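Local coordinates for S-adenosylmethionine dependent methyltransferase (PDB 3BKW), which probably transfers methyl groups from S-adenosylmethionine to an acceptor not yet identified, at residues Y112-L117 and V141-H146; P33-M38 and F236-A241; Y119-A124 and V188-T193; R46-G51 and Y68-D73. All blocks are in the same frame, centred on the assembly; numbering follows the deposited sequence.

Contact 1: Y112-L117 and V141-H146; sequences YSSLAL and VFSTEH
The carbonyl oxygen of Ser143 is gripped twice: Leu115 N donates to Ser143 O at 3.0 Å, coming from well above the carbonyl plane, and a water donates to the same oxygen. That water also donates to Ser113 OG and accepts from Leu117 N, so it ties the turn after strand 112-114 back to strand 141-145. Ser143 OG stands between its own backbone N and carbonyl carbon (chi1 60°), which turns it toward Leu115 N for a weak second bond of 3.1 Å; another water joins this hydroxyl to Ser114 OG. A small hydroxyl suits the spot, because Ser143 OG also lies only 3.3 Å from Ser114 CA. Regular parallel pairing comes before the turn, with Ser113 N bonded to Val141 O at 3.1 Å and Ser143 N to Ser113 O at 2.9 Å. Ser113 OG has a further partner in Leu50 O of the next strand. On the side of Phe142 and Thr144 the packing is apolar. Leu117 CD1 sits over one face of the Phe142 ring, 4.2 Å from its centroid, in a CH-pi contact, while Leu117 CB meets the methyl Thr144 CG2 at 3.8 Å. Two neighbouring parallel strands, joined through helix 123-133 in a beta-alpha-beta crossover, make this the centre of a Rossmann-like class I methyltransferase sheet.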
loop_
_atom_site.group_PDB
_atom_site.type_symbol
_atom_site.label_atom_id
_atom_site.label_comp_id
_atom_site.label_asym_id
_atom_site.label_seq_id
_atom_site.Cartn_x
_atom_site.Cartn_y
_atom_site.Cartn_z
ATOM N N TYR A 112 16.960 -0.462 -9.939
ATOM C CA TYR A 112 16.179 -1.697 -9.903
ATOM C C TYR A 112 16.682 -2.611 -8.810
ATOM O O TYR A 112 17.870 -2.673 -8.570
ATOM C CB TYR A 112 16.309 -2.409 -11.236
ATOM C CG TYR A 112 15.663 -3.783 -11.331
ATOM C CD1 TYR A 112 14.314 -3.915 -11.701
ATOM C CD2 TYR A 112 16.382 -4.956 -11.035
ATOM C CE1 TYR A 112 13.713 -5.190 -11.807
ATOM C CE2 TYR A 112 15.788 -6.232 -11.137
ATOM C CZ TYR A 112 14.462 -6.339 -11.527
ATOM O OH TYR A 112 13.915 -7.619 -11.633
ATOM N N SER A 113 15.772 -3.339 -8.168
ATOM C CA SER A 113 16.159 -4.345 -7.190
ATOM C C SER A 113 15.128 -5.450 -7.063
ATOM O O SER A 113 13.973 -5.181 -6.765
ATOM C CB SER A 113 16.379 -3.704 -5.834
ATOM O OG SER A 113 16.871 -4.668 -4.907
ATOM N N SER A 114 15.552 -6.686 -7.294
ATOM C CA SER A 114 14.699 -7.854 -7.141
ATOM C C SER A 114 15.015 -8.617 -5.857
ATOM O O SER A 114 16.106 -9.182 -5.712
ATOM C CB SER A 114 14.859 -8.793 -8.333
ATOM O OG SER A 114 14.176 -10.021 -8.103
ATOM N N LEU A 115 14.060 -8.594 -4.933
ATOM C CA LEU A 115 14.094 -9.445 -3.741
ATOM C C LEU A 115 15.368 -9.355 -2.913
ATOM O O LEU A 115 15.945 -10.371 -2.499
ATOM C CB LEU A 115 13.791 -10.885 -4.175
ATOM C CG LEU A 115 12.491 -11.099 -4.958
ATOM C CD1 LEU A 115 12.325 -12.585 -5.331
ATOM C CD2 LEU A 115 11.286 -10.571 -4.187
ATOM N N ALA A 116 15.801 -8.124 -2.689
ATOM C CA ALA A 116 16.996 -7.821 -1.889
ATOM C C ALA A 116 16.726 -6.927 -0.683
ATOM O O ALA A 116 17.350 -7.095 0.347
ATOM C CB ALA A 116 18.068 -7.148 -2.771
ATOM N N LEU A 117 15.819 -5.956 -0.823
ATOM C CA LEU A 117 15.621 -4.948 0.199
ATOM C C LEU A 117 14.996 -5.437 1.481
ATOM O O LEU A 117 15.228 -4.821 2.515
ATOM C CB LEU A 117 14.893 -3.723 -0.336
ATOM C CG LEU A 117 15.552 -2.965 -1.500
ATOM C CD1 LEU A 117 14.881 -1.579 -1.542
ATOM C CD2 LEU A 117 17.042 -2.830 -1.438
ATOM N N VAL A 141 12.456 0.989 -8.944
ATOM C CA VAL A 141 11.472 -0.068 -9.105
ATOM C C VAL A 141 12.033 -1.305 -8.425
ATOM O O VAL A 141 13.143 -1.757 -8.738
ATOM C CB VAL A 141 11.198 -0.329 -10.590
ATOM C CG1 VAL A 141 10.198 -1.481 -10.775
ATOM C CG2 VAL A 141 10.675 0.932 -11.267
ATOM N N PHE A 142 11.299 -1.839 -7.451
ATOM C CA PHE A 142 11.786 -2.970 -6.707
ATOM C C PHE A 142 10.714 -3.918 -6.205
ATOM O O PHE A 142 9.550 -3.527 -6.034
ATOM C CB PHE A 142 12.654 -2.470 -5.534
ATOM C CG PHE A 142 11.898 -1.696 -4.459
ATOM C CD1 PHE A 142 11.401 -2.365 -3.339
ATOM C CD2 PHE A 142 11.693 -0.305 -4.551
ATOM C CE1 PHE A 142 10.723 -1.676 -2.310
ATOM C CE2 PHE A 142 11.007 0.402 -3.517
ATOM C CZ PHE A 142 10.518 -0.304 -2.402
ATOM N N SER A 143 11.145 -5.160 -5.961
ATOM C CA SER A 143 10.299 -6.185 -5.383
ATOM C C SER A 143 10.872 -6.613 -4.055
ATOM O O SER A 143 12.097 -6.646 -3.867
ATOM C CB SER A 143 10.172 -7.385 -6.300
ATOM O OG SER A 143 11.437 -7.967 -6.553
ATOM N N THR A 144 9.971 -6.911 -3.129
ATOM C CA THR A 144 10.312 -7.462 -1.826
ATOM C C THR A 144 9.257 -8.494 -1.444
ATOM O O THR A 144 8.181 -8.536 -2.018
ATOM C CB THR A 144 10.365 -6.361 -0.700
ATOM O OG1 THR A 144 9.146 -5.589 -0.708
ATOM C CG2 THR A 144 11.560 -5.408 -0.893
ATOM N N GLU A 145 9.571 -9.326 -0.465
ATOM C CA GLU A 145 8.571 -10.191 0.128
ATOM C C GLU A 145 7.507 -9.302 0.753
ATOM O O GLU A 145 7.802 -8.282 1.374
ATOM C CB GLU A 145 9.150 -11.105 1.203
ATOM C CG GLU A 145 9.912 -12.273 0.621
ATOM C CD GLU A 145 10.502 -13.217 1.630
ATOM O OE1 GLU A 145 10.089 -13.199 2.797
ATOM O OE2 GLU A 145 11.390 -13.975 1.225
ATOM N N HIS A 146 6.262 -9.682 0.537
ATOM C CA HIS A 146 5.105 -8.921 1.035
ATOM C C HIS A 146 4.998 -9.102 2.556
ATOM O O HIS A 146 5.315 -10.182 3.061
ATOM C CB HIS A 146 3.838 -9.469 0.364
ATOM C CG HIS A 146 2.640 -8.592 0.504
ATOM N ND1 HIS A 146 1.916 -8.490 1.673
ATOM C CD2 HIS A 146 2.007 -7.810 -0.401
ATOM C CE1 HIS A 146 0.908 -7.657 1.491
ATOM N NE2 HIS A 146 0.939 -7.230 0.241
HETATM O O HOH W 1 14.599 -5.542 -3.476
HETATM O O HOH W 2 11.496 -9.867 -8.479
#

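Contact 2: P33-M38 and F236-A241; sequences PALRAM and FLLVSA
Apolar contacts carry most of this packing, and Leu238 is their hub on the strand. Its CD1 touches the methyl group of Ala34, CB to CD1 3.6 Å, where a small residue lets the helix come close. From the next helix position Leu35 CD1 reaches Leu238 CB at 4.1 Å. The third partner is Met38, present as selenomethionine, whose side chain crosses that of Leu238 at about a right angle with SE 3.7 Å from Leu238 CB. A bend at chi3 (55°) then sets Met38 CE against the strand backbone, 3.4 Å from Val239 C. A long, flexible, unbranched side chain suits this place, since it can bend to press its terminal methyl against the peptide between Val239 and Ser240. The polar contribution is made by water. Met38 O accepts from two waters, each at 2.7 Å, and both also meet Ser240 OG, one of them weakly. Ser240 has an alternative conformer, so these bridges are less certain than the packing. Val239 points to the other side of the sheet, against Leu198 and Leu201 of helix 194-203. Helix 33-38 runs nearly parallel to strand 236-241, at 8° with axes 9.0 Å apart, as part of one outer layer of an alpha/beta/alpha sandwich. The antiparallel strand it covers lies between strands 138-145 and 207-213, an insertion that is the hallmark of the class I methyltransferase fold.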
loop_
_atom_site.group_PDB
_atom_site.type_symbol
_atom_site.label_atom_id
_atom_site.label_comp_id
_atom_site.label_asym_id
_atom_site.label_seq_id
_atom_site.Cartn_x
_atom_site.Cartn_y
_atom_site.Cartn_z
ATOM N N PRO A 33 7.179 -10.439 -15.235
ATOM C CA PRO A 33 6.350 -9.636 -16.148
ATOM C C PRO A 33 5.649 -8.422 -15.528
ATOM O O PRO A 33 5.621 -7.354 -16.146
ATOM C CB PRO A 33 5.346 -10.653 -16.677
ATOM C CG PRO A 33 6.070 -11.955 -16.587
ATOM C CD PRO A 33 6.845 -11.871 -15.329
ATOM N N ALA A 34 5.120 -8.586 -14.317
ATOM C CA ALA A 34 4.484 -7.490 -13.569
ATOM C C ALA A 34 5.469 -6.390 -13.216
ATOM O O ALA A 34 5.154 -5.210 -13.365
ATOM C CB ALA A 34 3.853 -8.020 -12.303
ATOM N N LEU A 35 6.664 -6.782 -12.780
ATOM C CA LEU A 35 7.712 -5.814 -12.409
ATOM C C LEU A 35 8.264 -5.131 -13.665
ATOM O O LEU A 35 8.432 -3.906 -13.694
ATOM C CB LEU A 35 8.807 -6.508 -11.589
ATOM C CG LEU A 35 9.760 -5.604 -10.815
ATOM C CD1 LEU A 35 8.977 -4.756 -9.813
ATOM C CD2 LEU A 35 10.871 -6.426 -10.148
ATOM N N ARG A 36 8.476 -5.919 -14.731
ATOM C CA ARG A 36 8.933 -5.393 -16.029
ATOM C C ARG A 36 7.968 -4.318 -16.563
ATOM O O ARG A 36 8.401 -3.284 -17.068
ATOM C CB ARG A 36 9.052 -6.523 -17.045
ATOM C CG ARG A 36 9.517 -6.078 -18.445
ATOM C CD ARG A 36 9.519 -7.258 -19.397
ATOM N NE ARG A 36 8.190 -7.842 -19.528
ATOM C CZ ARG A 36 7.909 -9.070 -19.983
ATOM N NH1 ARG A 36 8.872 -9.918 -20.372
ATOM N NH2 ARG A 36 6.638 -9.471 -20.037
ATOM N N ALA A 37 6.664 -4.573 -16.417
ATOM C CA ALA A 37 5.623 -3.632 -16.851
ATOM C C ALA A 37 5.670 -2.279 -16.135
ATOM O O ALA A 37 5.234 -1.263 -16.693
ATOM C CB ALA A 37 4.261 -4.251 -16.695
HETATM N N MSE A 38 6.229 -2.278 -14.919
HETATM C CA MSE A 38 6.368 -1.087 -14.085
HETATM C C MSE A 38 7.605 -0.255 -14.392
HETATM O O MSE A 38 7.686 0.911 -13.998
HETATM C CB MSE A 38 6.358 -1.508 -12.625
HETATM C CG MSE A 38 5.048 -2.131 -12.208
HETATM SE SE MSE A 38 5.160 -3.053 -10.530
HETATM C CE MSE A 38 5.842 -1.624 -9.404
ATOM N N PHE A 236 4.738 -11.333 -2.834
ATOM C CA PHE A 236 5.563 -10.164 -3.151
ATOM C C PHE A 236 4.837 -8.847 -3.207
ATOM O O PHE A 236 3.665 -8.780 -3.571
ATOM C CB PHE A 236 6.241 -10.358 -4.519
ATOM C CG PHE A 236 6.984 -11.649 -4.657
ATOM C CD1 PHE A 236 8.064 -11.898 -3.822
ATOM C CD2 PHE A 236 6.641 -12.583 -5.630
ATOM C CE1 PHE A 236 8.790 -13.093 -3.934
ATOM C CE2 PHE A 236 7.360 -13.775 -5.748
ATOM C CZ PHE A 236 8.431 -14.023 -4.888
ATOM N N LEU A 237 5.569 -7.805 -2.824
ATOM C CA LEU A 237 5.167 -6.412 -2.960
ATOM C C LEU A 237 6.069 -5.811 -4.040
ATOM O O LEU A 237 7.302 -5.923 -3.940
ATOM C CB LEU A 237 5.352 -5.643 -1.650
ATOM C CG LEU A 237 4.951 -4.158 -1.676
ATOM C CD1 LEU A 237 3.424 -3.996 -1.902
ATOM C CD2 LEU A 237 5.391 -3.415 -0.405
ATOM N N LEU A 238 5.455 -5.187 -5.035
ATOM C CA LEU A 238 6.156 -4.534 -6.144
ATOM C C LEU A 238 5.886 -3.035 -6.030
ATOM O O LEU A 238 4.718 -2.616 -5.925
ATOM C CB LEU A 238 5.675 -5.075 -7.480
ATOM C CG LEU A 238 5.548 -6.593 -7.613
ATOM C CD1 LEU A 238 5.068 -6.940 -9.048
ATOM C CD2 LEU A 238 6.801 -7.363 -7.301
ATOM N N VAL A 239 6.935 -2.218 -6.040
ATOM C CA VAL A 239 6.769 -0.763 -5.941
ATOM C C VAL A 239 7.625 -0.014 -6.968
ATOM O O VAL A 239 8.771 -0.408 -7.220
ATOM C CB VAL A 239 7.188 -0.221 -4.530
ATOM C CG1 VAL A 239 6.953 1.295 -4.424
ATOM C CG2 VAL A 239 6.464 -0.935 -3.394
ATOM N N SER A 240 7.031 1.020 -7.574
ATOM C CA SER A 240 7.706 1.973 -8.465
ATOM C C SER A 240 7.570 3.350 -7.824
ATOM O O SER A 240 6.461 3.736 -7.449
ATOM C CB SER A 240 7.045 2.014 -9.836
ATOM O OG SER A 240 7.628 3.033 -10.642
ATOM N N ALA A 241 8.676 4.071 -7.705
ATOM C CA ALA A 241 8.704 5.413 -7.127
ATOM C C ALA A 241 9.531 6.297 -8.040
ATOM O O ALA A 241 10.446 5.809 -8.720
ATOM C CB ALA A 241 9.287 5.385 -5.749
HETATM O O HOH W 3 5.493 2.013 -12.782
HETATM O O HOH W 4 8.846 3.284 -13.470
#

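Contact 3: Y119-A124 and V188-T193; sequences YVEDVA and VKHHRT. With EDO (1,2-ethanediol), chain D; EDO (1,2-ethanediol), chain C; EDO (1,2-ethanediol), chain E.
Arg192 and the carbonyl of Val120 make the polar part: NH1 donates to Val120 O at 3.1 Å and NH2 to the same oxygen at 3.0 Å, with Val120 O near the guanidinium plane, an end-on grip on one atom. The chain bends at chi3 (-78°), and NE meets an ethanediol, probably from the crystallisation liquor. Packing on both faces holds the guanidinium's orientation: Val123 CG1 is centred over one, 3.5 Å from CZ, and His190 O lies above the other. Arginine suits the place, pairing two donors with flat faces. An alanine here would probably leave Val120 O without both donors and open a gap beside Val123. Glu121 CA makes a CH-pi contact 3.7 Å from the His190 ring centroid, while ND1 and NE2 meet a second ethanediol and water at its edge. Water also bridges Tyr119 O and Val188 O. Segment 119-124 leads from strand 108-114 into helix 123-133; strand 189-191 pairs antiparallel with strand 176-178 and continues toward helix 194-203.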
loop_
_atom_site.group_PDB
_atom_site.type_symbol
_atom_site.label_atom_id
_atom_site.label_comp_id
_atom_site.label_asym_id
_atom_site.label_seq_id
_atom_site.Cartn_x
_atom_site.Cartn_y
_atom_site.Cartn_z
ATOM N N TYR A 119 16.143 -7.781 3.126
ATOM C CA TYR A 119 17.299 -8.149 3.963
ATOM C C TYR A 119 18.092 -6.955 4.521
ATOM O O TYR A 119 19.045 -7.147 5.270
ATOM C CB TYR A 119 18.236 -9.079 3.184
ATOM C CG TYR A 119 17.538 -10.323 2.663
ATOM C CD1 TYR A 119 16.854 -11.186 3.536
ATOM C CD2 TYR A 119 17.553 -10.647 1.301
ATOM C CE1 TYR A 119 16.196 -12.342 3.069
ATOM C CE2 TYR A 119 16.902 -11.820 0.829
ATOM C CZ TYR A 119 16.227 -12.653 1.731
ATOM O OH TYR A 119 15.547 -13.798 1.312
ATOM N N VAL A 120 17.648 -5.729 4.200
ATOM C CA VAL A 120 18.328 -4.493 4.610
ATOM C C VAL A 120 17.630 -3.962 5.849
ATOM O O VAL A 120 16.460 -3.641 5.766
ATOM C CB VAL A 120 18.320 -3.452 3.452
ATOM C CG1 VAL A 120 18.914 -2.129 3.905
ATOM C CG2 VAL A 120 19.122 -3.998 2.261
ATOM N N GLU A 121 18.353 -3.824 6.964
ATOM C CA GLU A 121 17.753 -3.369 8.217
ATOM C C GLU A 121 17.318 -1.910 8.153
ATOM O O GLU A 121 16.169 -1.596 8.481
ATOM C CB GLU A 121 18.699 -3.586 9.401
ATOM C CG GLU A 121 18.044 -3.332 10.756
ATOM C CD GLU A 121 18.870 -3.818 11.939
ATOM O OE1 GLU A 121 20.105 -3.974 11.815
ATOM O OE2 GLU A 121 18.262 -4.036 13.011
ATOM N N ASP A 122 18.240 -1.036 7.744
ATOM C CA ASP A 122 17.971 0.410 7.646
ATOM C C ASP A 122 17.620 0.741 6.196
ATOM O O ASP A 122 18.422 1.315 5.450
ATOM C CB ASP A 122 19.177 1.202 8.171
ATOM C CG ASP A 122 18.889 2.690 8.337
ATOM O OD1 ASP A 122 17.771 3.146 7.992
ATOM O OD2 ASP A 122 19.807 3.388 8.821
ATOM N N VAL A 123 16.394 0.396 5.813
ATOM C CA VAL A 123 15.973 0.561 4.423
ATOM C C VAL A 123 15.823 2.035 4.053
ATOM O O VAL A 123 16.096 2.399 2.920
ATOM C CB VAL A 123 14.725 -0.278 4.086
ATOM C CG1 VAL A 123 13.445 0.353 4.608
ATOM C CG2 VAL A 123 14.661 -0.521 2.600
ATOM N N ALA A 124 15.407 2.868 5.015
ATOM C CA ALA A 124 15.282 4.317 4.792
ATOM C C ALA A 124 16.611 4.943 4.356
ATOM O O ALA A 124 16.632 5.758 3.420
ATOM C CB ALA A 124 14.718 5.038 6.019
ATOM N N VAL A 188 18.143 -13.311 7.633
ATOM C CA VAL A 188 17.213 -12.618 8.535
ATOM C C VAL A 188 16.569 -11.569 7.636
ATOM O O VAL A 188 17.275 -10.825 6.966
ATOM C CB VAL A 188 17.930 -11.907 9.701
ATOM C CG1 VAL A 188 16.947 -11.086 10.529
ATOM C CG2 VAL A 188 18.659 -12.921 10.601
ATOM N N LYS A 189 15.246 -11.557 7.607
ATOM C CA LYS A 189 14.479 -10.580 6.827
ATOM C C LYS A 189 13.860 -9.593 7.779
ATOM O O LYS A 189 13.743 -9.866 8.976
ATOM C CB LYS A 189 13.451 -11.250 5.937
ATOM C CG LYS A 189 12.424 -12.154 6.605
ATOM C CD LYS A 189 11.697 -12.919 5.509
ATOM C CE LYS A 189 10.841 -13.997 6.030
ATOM N NZ LYS A 189 10.312 -14.806 4.859
ATOM N N HIS A 190 13.476 -8.441 7.245
ATOM C CA HIS A 190 12.949 -7.334 8.035
ATOM C C HIS A 190 11.531 -7.066 7.654
ATOM O O HIS A 190 11.236 -6.609 6.552
ATOM C CB HIS A 190 13.854 -6.125 7.844
ATOM C CG HIS A 190 15.229 -6.394 8.352
ATOM N ND1 HIS A 190 15.567 -6.273 9.681
ATOM C CD2 HIS A 190 16.301 -6.945 7.740
ATOM C CE1 HIS A 190 16.820 -6.650 9.846
ATOM N NE2 HIS A 190 17.290 -7.059 8.682
ATOM N N HIS A 191 10.645 -7.392 8.597
ATOM C CA HIS A 191 9.235 -7.225 8.412
ATOM C C HIS A 191 8.869 -5.772 8.604
ATOM O O HIS A 191 9.122 -5.192 9.668
ATOM C CB HIS A 191 8.433 -8.092 9.374
ATOM C CG HIS A 191 6.964 -7.869 9.267
ATOM N ND1 HIS A 191 6.233 -8.198 8.141
ATOM C CD2 HIS A 191 6.089 -7.328 10.141
ATOM C CE1 HIS A 191 4.970 -7.867 8.342
ATOM N NE2 HIS A 191 4.856 -7.335 9.542
ATOM N N ARG A 192 8.306 -5.187 7.545
ATOM C CA ARG A 192 7.828 -3.808 7.542
ATOM C C ARG A 192 6.515 -3.845 6.794
ATOM O O ARG A 192 6.435 -4.482 5.732
ATOM C CB ARG A 192 8.801 -2.875 6.820
ATOM C CG ARG A 192 10.070 -2.562 7.608
ATOM C CD ARG A 192 11.046 -1.704 6.808
ATOM N NE ARG A 192 11.803 -2.471 5.804
ATOM C CZ ARG A 192 13.077 -2.891 5.904
ATOM N NH1 ARG A 192 13.848 -2.598 6.951
ATOM N NH2 ARG A 192 13.604 -3.564 4.878
ATOM N N THR A 193 5.518 -3.123 7.304
ATOM C CA THR A 193 4.200 -3.084 6.660
ATOM C C THR A 193 4.298 -2.303 5.334
ATOM O O THR A 193 5.273 -1.579 5.099
ATOM C CB THR A 193 3.156 -2.414 7.589
ATOM O OG1 THR A 193 3.479 -1.028 7.748
ATOM C CG2 THR A 193 3.070 -3.115 8.978
HETATM C C1 EDO D . 12.347 -3.121 10.746
HETATM O O1 EDO D . 11.576 -4.178 10.180
HETATM C C2 EDO D . 13.819 -3.515 10.720
HETATM O O2 EDO D . 14.047 -4.741 11.444
HETATM C C1 EDO C . 10.529 -3.540 2.541
HETATM O O1 EDO C . 10.468 -2.344 3.347
HETATM C C2 EDO C . 10.069 -4.782 3.320
HETATM O O2 EDO C . 11.083 -5.277 4.193
HETATM C C1 EDO E . 16.690 5.662 9.845
HETATM O O1 EDO E . 17.148 5.625 8.492
HETATM C C2 EDO E . 16.472 7.108 10.281
HETATM O O2 EDO E . 15.569 7.817 9.410
HETATM O O HOH W 5 19.688 -9.668 6.673
HETATM O O HOH W 6 20.016 -7.916 8.542
#

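Contact 4: R46-G51 and Y68-D73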
loop_
_atom_site.group_PDB
_atom_site.type_symbol
_atom_site.label_atom_id
_atom_site.label_comp_id
_atom_site.label_asym_id
_atom_site.label_seq_id
_atom_site.Cartn_x
_atom_site.Cartn_y
_atom_site.Cartn_z
ATOM N N ARG A 46 20.849 4.929 -17.838
ATOM C CA ARG A 46 21.912 4.541 -16.928
ATOM C C ARG A 46 21.151 3.849 -15.797
ATOM O O ARG A 46 20.243 4.449 -15.205
ATOM C CB ARG A 46 22.646 5.750 -16.412
ATOM C CG ARG A 46 23.301 6.580 -17.532
ATOM C CD ARG A 46 23.750 7.903 -16.981
ATOM N NE ARG A 46 22.589 8.692 -16.567
ATOM C CZ ARG A 46 22.627 9.752 -15.761
ATOM N NH1 ARG A 46 23.768 10.240 -15.279
ATOM N NH2 ARG A 46 21.492 10.348 -15.448
ATOM N N ILE A 47 21.511 2.595 -15.519
ATOM C CA ILE A 47 20.776 1.755 -14.575
ATOM C C ILE A 47 21.676 1.132 -13.527
ATOM O O ILE A 47 22.797 0.714 -13.839
ATOM C CB ILE A 47 20.060 0.608 -15.343
ATOM C CG1 ILE A 47 19.184 1.158 -16.480
ATOM C CG2 ILE A 47 19.217 -0.269 -14.378
ATOM C CD1 ILE A 47 18.491 0.097 -17.350
ATOM N N VAL A 48 21.186 1.074 -12.280
ATOM C CA VAL A 48 21.872 0.350 -11.217
ATOM C C VAL A 48 20.944 -0.778 -10.747
ATOM O O VAL A 48 19.757 -0.537 -10.520
ATOM C CB VAL A 48 22.367 1.249 -10.056
ATOM C CG1 VAL A 48 21.227 2.030 -9.386
ATOM C CG2 VAL A 48 23.151 0.418 -9.031
ATOM N N ASP A 49 21.503 -1.988 -10.607
ATOM C CA ASP A 49 20.795 -3.167 -10.151
ATOM C C ASP A 49 21.318 -3.503 -8.775
ATOM O O ASP A 49 22.471 -3.899 -8.639
ATOM C CB ASP A 49 21.024 -4.326 -11.133
ATOM C CG ASP A 49 20.266 -5.577 -10.767
ATOM O OD1 ASP A 49 19.676 -5.634 -9.679
ATOM O OD2 ASP A 49 20.222 -6.498 -11.594
ATOM N N LEU A 50 20.480 -3.309 -7.752
ATOM C CA LEU A 50 20.864 -3.537 -6.363
ATOM C C LEU A 50 20.537 -4.967 -5.963
ATOM O O LEU A 50 19.361 -5.315 -5.802
ATOM C CB LEU A 50 20.164 -2.528 -5.435
ATOM C CG LEU A 50 20.293 -1.038 -5.738
ATOM C CD1 LEU A 50 19.402 -0.191 -4.839
ATOM C CD2 LEU A 50 21.723 -0.599 -5.624
ATOM N N GLY A 51 21.579 -5.790 -5.821
ATOM C CA GLY A 51 21.451 -7.225 -5.484
ATOM C C GLY A 51 21.235 -7.952 -6.798
ATOM O O GLY A 51 20.263 -8.690 -6.974
ATOM N N TYR A 68 24.131 2.126 -19.920
ATOM C CA TYR A 68 25.065 1.675 -18.905
ATOM C C TYR A 68 24.320 0.971 -17.778
ATOM O O TYR A 68 23.281 1.453 -17.345
ATOM C CB TYR A 68 25.834 2.877 -18.352
ATOM C CG TYR A 68 26.703 2.573 -17.146
ATOM C CD1 TYR A 68 27.762 1.670 -17.248
ATOM C CD2 TYR A 68 26.473 3.191 -15.903
ATOM C CE1 TYR A 68 28.578 1.372 -16.140
ATOM C CE2 TYR A 68 27.294 2.902 -14.779
ATOM C CZ TYR A 68 28.338 1.990 -14.918
ATOM O OH TYR A 68 29.156 1.687 -13.853
ATOM N N VAL A 69 24.856 -0.169 -17.338
ATOM C CA VAL A 69 24.285 -0.946 -16.229
ATOM C C VAL A 69 25.382 -1.240 -15.202
ATOM O O VAL A 69 26.444 -1.742 -15.562
ATOM C CB VAL A 69 23.638 -2.283 -16.685
ATOM C CG1 VAL A 69 22.962 -2.971 -15.488
ATOM C CG2 VAL A 69 22.601 -2.028 -17.775
ATOM N N LEU A 70 25.128 -0.880 -13.939
ATOM C CA LEU A 70 26.007 -1.189 -12.806
ATOM C C LEU A 70 25.255 -2.235 -11.982
ATOM O O LEU A 70 24.181 -1.940 -11.441
ATOM C CB LEU A 70 26.298 0.044 -11.960
ATOM C CG LEU A 70 27.102 -0.188 -10.662
ATOM C CD1 LEU A 70 28.497 -0.804 -10.938
ATOM C CD2 LEU A 70 27.220 1.114 -9.889
ATOM N N GLY A 71 25.801 -3.442 -11.917
ATOM C CA GLY A 71 25.231 -4.535 -11.133
ATOM C C GLY A 71 26.011 -4.666 -9.845
ATOM O O GLY A 71 27.228 -4.833 -9.881
ATOM N N LEU A 72 25.313 -4.592 -8.711
ATOM C CA LEU A 72 25.928 -4.690 -7.390
ATOM C C LEU A 72 25.430 -5.904 -6.613
ATOM O O LEU A 72 24.231 -6.147 -6.551
ATOM C CB LEU A 72 25.623 -3.440 -6.588
ATOM C CG LEU A 72 26.048 -2.107 -7.199
ATOM C CD1 LEU A 72 25.719 -0.959 -6.207
ATOM C CD2 LEU A 72 27.519 -2.101 -7.570
ATOM N N ASP A 73 26.363 -6.629 -5.988
ATOM C CA ASP A 73 26.032 -7.794 -5.166
ATOM C C ASP A 73 27.159 -7.985 -4.135
ATOM O O ASP A 73 28.267 -7.511 -4.334
ATOM C CB ASP A 73 25.854 -9.039 -6.052
ATOM C CG ASP A 73 25.018 -10.118 -5.392
ATOM O OD1 ASP A 73 23.784 -10.141 -5.628
ATOM O OD2 ASP A 73 25.586 -10.915 -4.610
#
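The carboxylate of Asp73 is the flat group that reaches across, its OD1 lying 3.6 Å from Gly51 C and also accepting from Gly53 N, while OD2 accepts from Ser75 N. Two backbone N-H groups thus fix its rotation. Two further flat groups, Tyr68 and Arg46, have partners outside the strands: the Tyr68 side chain touches Thr92 of strand 91-95, and the Arg46 guanidinium forms a salt bridge with Asp109 and a hydrogen bond with Ser135. Five backbone bonds join the parallel strands, from Ile47 N to Tyr68 O at 2.8 Å through to Gly51 N to Leu72 O, also 2.8 Å. Strand 46-50, helix 56-63 and strand 68-73 form a beta-alpha-beta unit; the strand turns at Gly51 into the glycine-rich loop of methyltransferase motif I. Asp73 occupies the acidic position that in relatives commonly holds the ribose of S-adenosylmethionine. Gly51 has a positive phi of 85°, easily reached without a side chain. On one face of the sheet, Val48 CG2 and Leu50 CD2 each lie 4.1 Å from Leu72 CD1, and Leu50 and Leu72 run side by side, pointing the same way. Anti to its backbone N, Val48 CG2 also comes within 3.5 Å of Leu70 O. The other face carries Ile47, Asp49 and Val69 under helix 56-63, where Phe57 lies against Ile47 and Asp49, and Cys58 against Asp49 and Val69.

Contacts 1, 2 and 4 all reach the same seven-stranded sheet, contact 2 through its strand with a helix packed on it, whereas contact 3 joins a loop to a separate small sheet about 11 Å from contact 1, centre to centre. Contact 1 is central yet only partly buried at its turn, and it touches each of the others: Thr144 O probably accepts from Leu237 N of contact 2, Leu50 N of contact 4 probably donates to Tyr112 O, and Glu145 forms a salt bridge with Lys189 of contact 3. Contacts 2 and 4 are buried, the first apolar helix-on-strand packing, the second parallel strand pairing. Contact 3 is more open and richer in charged groups, water and ethanediol. Along the chain, contact 2 encloses the other three.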